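Local coordinates for protein uncharacterized tRNA/rRNA methyltransferase HI_0380 (Haemophilus influenzae, PDB 3ILK) that probably binds RNA and transfers methyl groups to it from S-adenosyl-L-methionine, as a SpoU-type member of the TrmH family, at residues M158-L161 and V162-K166; A184-F187 and D188-R192. All coordinates share one frame; numbering follows the deposited sequence.

Overall arrangement
The N-terminal part of the chain winds through a parallel sheet whose central strands include 8-13, 109-113 and 77-81, then enters helix 145-169, which carries contact 1 in its C-terminal half. Both contacts are local, turn-to-turn pairings within one helix, so neither closes a loop between distant parts. Contact 1 lies where that helix packs on helix 95-104 and meets the second subunit. The chain then runs on into helix 180-197, the seat of contact 2, which helices 204-216 and 220-240 cover. The two contacts follow in series, neither nested nor crossing, with centres about 41 Å apart and nearest atoms about 29 Å apart.

Contact 1: M158-L161 and V162-K166; sequences MAFL and VQNNK
Phe160 and Asn164 meet one turn apart on helix 145-169, CG of the Asn164 amide lying over one face of the phenyl ring. The two groups are not stacked: their planes are inclined by 55°, and CG of Asn164 comes within 4.1 Å of CE1 of Phe160. The ring gets there because its CG is anti to the backbone N (chi1 170°), which swings it along the helix toward the following turn, while the Asn164 side chain folds back beside its own backbone N. Val162 makes a different approach. Its CG2 methyl, set beside the backbone N, packs tightly, at 3.1 Å, against the carbonyl O of Met158, an oxygen already bonded by Val162 N at 3.0 Å. Leu161 O in turn accepts Asn165 N at 2.8 Å. Away from these pairs, Ala159 touches Ala99 and Gln163 touches Val103, both on helix 95-104, and Met158 (selenomethionine in the crystal) and Leu161 pack on Pro135 of the second subunit. The four successive i to i+4 backbone bonds, from Val162 N through Asn165 N, are those of a regular alpha-helix, here with one flank against its own domain and another at the dimer interface.

Contact 2: A184-F187 and D188-R192; sequences AYFF and DYTER
Thr190 reaches back one turn to Phe186 twice over. Its hydroxyl OG1 donates to the carbonyl O of Phe186 at 2.8 Å, and its backbone N donates to that same oxygen at 3.0 Å, the two donors arriving from opposite faces of the carbonyl plane. The N-H bond is nearly straight, at 170°, though the nitrogen stands well above the plane. With OG1 beside the backbone N (chi1 -59°), the hydroxyl oxygen also lies over a face of the Phe186 ring, 3.4 Å above its plane and displaced toward the rim. Next to this pair, CE2 of Tyr185 meets CD2 of Tyr189 at 4.0 Å; the Tyr189 atom lies at the edge of the Tyr185 ring, near its plane. Farther out, Tyr189 OH is hydrogen-bonded to Glu234 and Ser231, and Arg192 forms a salt bridge with Glu234, tying this flank to helix 220-240. Phe186 and Thr190 both touch Leu230 of that helix, whereas Phe187 packs on helix 204-216 and meets Tyr214 edge-to-face. The buried Thr190 hydroxyl is thus satisfied within its own helix: its proton is spent on the carbonyl, so OG1 meets the Phe186 ring as a packing contact and not as an O-H...pi bond.

Contact 1: M158-L161 and V162-K166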
HETATM    1  N   MSE A 158      -6.561   8.882   0.110  1.00 19.11           N
HETATM    2  CA  MSE A 158      -5.498   8.551   1.092  1.00 20.64           C
HETATM    3  C   MSE A 158      -5.137   9.774   1.935  1.00 20.69           C
HETATM    4  O   MSE A 158      -4.887   9.643   3.115  1.00 19.89           O
HETATM    5  CB  MSE A 158      -4.213   8.056   0.417  1.00 19.52           C
HETATM    6  CG  MSE A 158      -4.363   6.733  -0.311  1.00 23.71           C
HETATM    7 SE   MSE A 158      -4.865   5.283   0.909  0.60 24.84          SE
HETATM    8  CE  MSE A 158      -3.224   5.363   1.965  1.00 24.29           C
ATOM      9  N   ALA A 159      -5.077  10.950   1.303  1.00 21.81           N
ATOM     10  CA  ALA A 159      -4.799  12.190   2.043  1.00 22.60           C
ATOM     11  C   ALA A 159      -5.901  12.466   3.076  1.00 23.35           C
ATOM     12  O   ALA A 159      -5.615  12.776   4.223  1.00 22.38           O
ATOM     13  CB  ALA A 159      -4.638  13.357   1.079  1.00 20.59           C
ATOM     14  N   PHE A 160      -7.155  12.324   2.641  1.00 25.06           N
ATOM     15  CA  PHE A 160      -8.320  12.451   3.496  1.00 27.17           C
ATOM     16  C   PHE A 160      -8.287  11.504   4.731  1.00 27.64           C
ATOM     17  O   PHE A 160      -8.555  11.956   5.866  1.00 25.89           O
ATOM     18  CB  PHE A 160      -9.577  12.269   2.628  1.00 28.87           C
ATOM     19  CG  PHE A 160     -10.880  12.146   3.403  1.00 34.78           C
ATOM     20  CD1 PHE A 160     -11.446  13.255   4.048  1.00 39.17           C
ATOM     21  CD2 PHE A 160     -11.578  10.925   3.428  1.00 39.81           C
ATOM     22  CE1 PHE A 160     -12.655  13.138   4.740  1.00 41.64           C
ATOM     23  CE2 PHE A 160     -12.790  10.798   4.114  1.00 41.05           C
ATOM     24  CZ  PHE A 160     -13.330  11.901   4.764  1.00 42.81           C
ATOM     25  N   LEU A 161      -7.910  10.234   4.511  1.00 27.65           N
ATOM     26  CA  LEU A 161      -7.918   9.217   5.563  1.00 28.05           C
ATOM     27  C   LEU A 161      -6.802   9.441   6.568  1.00 29.13           C
ATOM     28  O   LEU A 161      -7.017   9.309   7.761  1.00 28.15           O
ATOM     29  CB  LEU A 161      -7.852   7.797   4.973  1.00 28.32           C
ATOM     30  CG  LEU A 161      -8.997   7.401   4.001  1.00 26.07           C
ATOM     31  CD1 LEU A 161      -8.763   6.086   3.273  1.00 25.61           C
ATOM     32  CD2 LEU A 161     -10.350   7.361   4.692  1.00 23.13           C
ATOM     33  N   VAL A 162      -5.616   9.786   6.073  1.00 30.62           N
ATOM     34  CA  VAL A 162      -4.447  10.019   6.919  1.00 31.89           C
ATOM     35  C   VAL A 162      -4.698  11.266   7.782  1.00 33.24           C
ATOM     36  O   VAL A 162      -4.365  11.291   8.949  1.00 32.54           O
ATOM     37  CB  VAL A 162      -3.158  10.155   6.058  1.00 31.95           C
ATOM     38  CG1 VAL A 162      -1.962  10.551   6.908  1.00 32.01           C
ATOM     39  CG2 VAL A 162      -2.858   8.850   5.331  1.00 31.35           C
ATOM     40  N   GLN A 163      -5.322  12.285   7.201  1.00 35.60           N
ATOM     41  CA  GLN A 163      -5.695  13.480   7.954  1.00 38.28           C
ATOM     42  C   GLN A 163      -6.744  13.204   9.034  1.00 39.65           C
ATOM     43  O   GLN A 163      -6.679  13.779  10.115  1.00 39.69           O
ATOM     44  CB  GLN A 163      -6.188  14.571   7.009  1.00 38.16           C
ATOM     45  CG  GLN A 163      -6.508  15.892   7.679  1.00 39.75           C
ATOM     46  CD  GLN A 163      -7.486  16.694   6.859  1.00 43.09           C
ATOM     47  OE1 GLN A 163      -7.141  17.747   6.303  1.00 43.79           O
ATOM     48  NE2 GLN A 163      -8.713  16.178   6.733  1.00 44.32           N
ATOM     49  N   ASN A 164      -7.713  12.345   8.729  1.00 41.91           N
ATOM     50  CA  ASN A 164      -8.733  11.961   9.710  1.00 44.14           C
ATOM     51  C   ASN A 164      -8.220  10.987  10.766  1.00 44.94           C
ATOM     52  O   ASN A 164      -8.707  10.990  11.889  1.00 45.10           O
ATOM     53  CB  ASN A 164      -9.975  11.400   9.024  1.00 44.40           C
ATOM     54  CG  ASN A 164     -10.814  12.478   8.365  1.00 47.30           C
ATOM     55  OD1 ASN A 164     -10.315  13.287   7.562  1.00 52.66           O
ATOM     56  ND2 ASN A 164     -12.105  12.496   8.689  1.00 49.51           N
ATOM     57  N   ASN A 165      -7.241  10.160  10.404  1.00 46.54           N
ATOM     58  CA  ASN A 165      -6.540   9.310  11.379  1.00 48.21           C
ATOM     59  C   ASN A 165      -5.721  10.136  12.350  1.00 48.93           C
ATOM     60  O   ASN A 165      -5.560   9.768  13.514  1.00 49.45           O
ATOM     61  CB  ASN A 165      -5.606   8.321  10.679  1.00 48.36           C
ATOM     62  CG  ASN A 165      -6.355   7.257   9.897  1.00 50.55           C
ATOM     63  OD1 ASN A 165      -7.565   7.075  10.070  1.00 52.92           O
ATOM     64  ND2 ASN A 165      -5.639   6.552   9.015  1.00 50.93           N
ATOM     65  N   LYS A 166      -5.175  11.240  11.850  1.00 49.98           N
ATOM     66  CA  LYS A 166      -4.424  12.187  12.677  1.00 51.05           C
ATOM     67  C   LYS A 166      -5.315  12.873  13.725  1.00 51.79           C
ATOM     68  O   LYS A 166      -4.951  12.946  14.909  1.00 52.02           O
ATOM     69  CB  LYS A 166      -3.745  13.243  11.799  1.00 51.20           C
ATOM     70  CG  LYS A 166      -2.333  12.924  11.351  1.00 51.02           C
ATOM     71  CD  LYS A 166      -1.544  14.215  11.255  1.00 51.69           C
ATOM     72  CE  LYS A 166      -0.172  13.998  10.656  1.00 53.54           C
ATOM     73  NZ  LYS A 166       0.820  14.960  11.238  1.00 54.21           N
TER

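Contact 2: A184-F187 and D188-R192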
ATOM      1  N   ALA A 184      14.105   0.654  35.526  1.00 12.52           N
ATOM      2  CA  ALA A 184      15.281   0.287  36.257  1.00 13.64           C
ATOM      3  C   ALA A 184      15.022  -1.041  36.933  1.00 13.62           C
ATOM      4  O   ALA A 184      15.857  -1.936  36.857  1.00 15.93           O
ATOM      5  CB  ALA A 184      15.641   1.399  37.322  1.00 10.67           C
ATOM      6  N   TYR A 185      13.858  -1.188  37.562  1.00 13.81           N
ATOM      7  CA  TYR A 185      13.538  -2.439  38.223  1.00 14.95           C
ATOM      8  C   TYR A 185      13.667  -3.567  37.209  1.00 15.98           C
ATOM      9  O   TYR A 185      14.212  -4.630  37.519  1.00 15.96           O
ATOM     10  CB  TYR A 185      12.117  -2.428  38.787  1.00 13.99           C
ATOM     11  CG  TYR A 185      11.779  -3.714  39.508  1.00 16.28           C
ATOM     12  CD1 TYR A 185      11.831  -3.755  40.899  1.00 17.06           C
ATOM     13  CD2 TYR A 185      11.427  -4.911  38.794  1.00 15.67           C
ATOM     14  CE1 TYR A 185      11.555  -4.891  41.592  1.00 18.09           C
ATOM     15  CE2 TYR A 185      11.147  -6.072  39.488  1.00 16.13           C
ATOM     16  CZ  TYR A 185      11.216  -6.039  40.903  1.00 17.97           C
ATOM     17  OH  TYR A 185      10.935  -7.120  41.690  1.00 19.94           O
ATOM     18  N   PHE A 186      13.170  -3.312  36.000  1.00 17.96           N
ATOM     19  CA  PHE A 186      13.165  -4.308  34.872  1.00 18.93           C
ATOM     20  C   PHE A 186      14.579  -4.720  34.470  1.00 19.76           C
ATOM     21  O   PHE A 186      14.804  -5.843  33.991  1.00 20.29           O
ATOM     22  CB  PHE A 186      12.496  -3.688  33.633  1.00 18.00           C
ATOM     23  CG  PHE A 186      12.688  -4.504  32.323  1.00 23.09           C
ATOM     24  CD1 PHE A 186      12.255  -5.791  32.245  1.00 21.95           C
ATOM     25  CD2 PHE A 186      13.314  -3.943  31.199  1.00 23.14           C
ATOM     26  CE1 PHE A 186      12.408  -6.537  31.056  1.00 27.85           C
ATOM     27  CE2 PHE A 186      13.503  -4.670  30.045  1.00 27.15           C
ATOM     28  CZ  PHE A 186      13.031  -5.957  29.955  1.00 26.09           C
ATOM     29  N   PHE A 187      15.535  -3.799  34.597  1.00 20.84           N
ATOM     30  CA  PHE A 187      16.907  -4.112  34.197  1.00 21.39           C
ATOM     31  C   PHE A 187      17.547  -4.994  35.256  1.00 22.21           C
ATOM     32  O   PHE A 187      18.081  -6.036  34.921  1.00 23.38           O
ATOM     33  CB  PHE A 187      17.753  -2.859  33.914  1.00 22.29           C
ATOM     34  CG  PHE A 187      17.274  -2.044  32.743  1.00 23.84           C
ATOM     35  CD1 PHE A 187      17.024  -2.651  31.498  1.00 28.05           C
ATOM     36  CD2 PHE A 187      17.122  -0.668  32.866  1.00 25.61           C
ATOM     37  CE1 PHE A 187      16.592  -1.890  30.409  1.00 29.63           C
ATOM     38  CE2 PHE A 187      16.691   0.101  31.798  1.00 28.33           C
ATOM     39  CZ  PHE A 187      16.414  -0.504  30.573  1.00 28.13           C
ATOM     40  N   ASP A 188      17.459  -4.610  36.533  1.00 22.03           N
ATOM     41  CA  ASP A 188      17.924  -5.490  37.616  1.00 23.22           C
ATOM     42  C   ASP A 188      17.296  -6.887  37.584  1.00 24.09           C
ATOM     43  O   ASP A 188      17.974  -7.878  37.844  1.00 24.31           O
ATOM     44  CB  ASP A 188      17.725  -4.811  38.976  1.00 23.38           C
ATOM     45  CG  ASP A 188      18.433  -3.486  39.038  1.00 23.94           C
ATOM     46  OD1 ASP A 188      18.465  -2.803  40.112  1.00 23.71           O
ATOM     47  OD2 ASP A 188      19.001  -3.140  37.975  1.00 21.55           O
ATOM     48  N   TYR A 189      16.019  -6.956  37.222  1.00 24.65           N
ATOM     49  CA  TYR A 189      15.292  -8.211  37.111  1.00 25.69           C
ATOM     50  C   TYR A 189      15.831  -9.078  35.942  1.00 26.41           C
ATOM     51  O   TYR A 189      16.113 -10.250  36.141  1.00 26.95           O
ATOM     52  CB  TYR A 189      13.784  -7.922  36.987  1.00 25.19           C
ATOM     53  CG  TYR A 189      12.815  -9.114  37.136  1.00 25.35           C
ATOM     54  CD1 TYR A 189      13.221 -10.335  37.696  1.00 23.52           C
ATOM     55  CD2 TYR A 189      11.468  -8.970  36.777  1.00 26.28           C
ATOM     56  CE1 TYR A 189      12.326 -11.369  37.885  1.00 25.41           C
ATOM     57  CE2 TYR A 189      10.546 -10.027  36.919  1.00 25.79           C
ATOM     58  CZ  TYR A 189      10.984 -11.221  37.480  1.00 27.27           C
ATOM     59  OH  TYR A 189      10.093 -12.261  37.651  1.00 26.70           O
ATOM     60  N   THR A 190      15.946  -8.503  34.739  1.00 26.98           N
ATOM     61  CA  THR A 190      16.630  -9.141  33.602  1.00 26.81           C
ATOM     62  C   THR A 190      18.030  -9.664  34.015  1.00 28.06           C
ATOM     63  O   THR A 190      18.363 -10.831  33.762  1.00 27.32           O
ATOM     64  CB  THR A 190      16.772  -8.154  32.414  1.00 26.62           C
ATOM     65  OG1 THR A 190      15.476  -7.704  31.986  1.00 24.57           O
ATOM     66  CG2 THR A 190      17.521  -8.790  31.235  1.00 26.44           C
ATOM     67  N   GLU A 191      18.825  -8.806  34.660  1.00 28.13           N
ATOM     68  CA  GLU A 191      20.186  -9.170  35.105  1.00 29.18           C
ATOM     69  C   GLU A 191      20.212 -10.370  36.035  1.00 29.03           C
ATOM     70  O   GLU A 191      20.860 -11.385  35.736  1.00 28.65           O
ATOM     71  CB  GLU A 191      20.871  -8.040  35.858  1.00 29.52           C
ATOM     72  CG  GLU A 191      20.779  -6.663  35.249  1.00 32.59           C
ATOM     73  CD  GLU A 191      21.611  -5.643  36.009  1.00 34.44           C
ATOM     74  OE1 GLU A 191      22.692  -6.022  36.534  1.00 37.31           O
ATOM     75  OE2 GLU A 191      21.181  -4.462  36.079  1.00 35.25           O
ATOM     76  N   ARG A 192      19.547 -10.224  37.184  1.00 28.72           N
ATOM     77  CA  ARG A 192      19.394 -11.323  38.132  1.00 28.82           C
ATOM     78  C   ARG A 192      18.996 -12.651  37.451  1.00 28.25           C
ATOM     79  O   ARG A 192      19.637 -13.686  37.668  1.00 27.70           O
ATOM     80  CB  ARG A 192      18.390 -10.975  39.238  1.00 29.03           C
ATOM     81  CG  ARG A 192      18.276 -12.118  40.255  1.00 31.16           C
ATOM     82  CD  ARG A 192      17.406 -11.797  41.439  1.00 33.43           C
ATOM     83  NE  ARG A 192      16.026 -12.227  41.232  1.00 34.27           N
ATOM     84  CZ  ARG A 192      14.996 -11.394  41.192  1.00 35.12           C
ATOM     85  NH1 ARG A 192      15.200 -10.090  41.345  1.00 35.95           N
ATOM     86  NH2 ARG A 192      13.767 -11.863  41.013  1.00 35.98           N
TER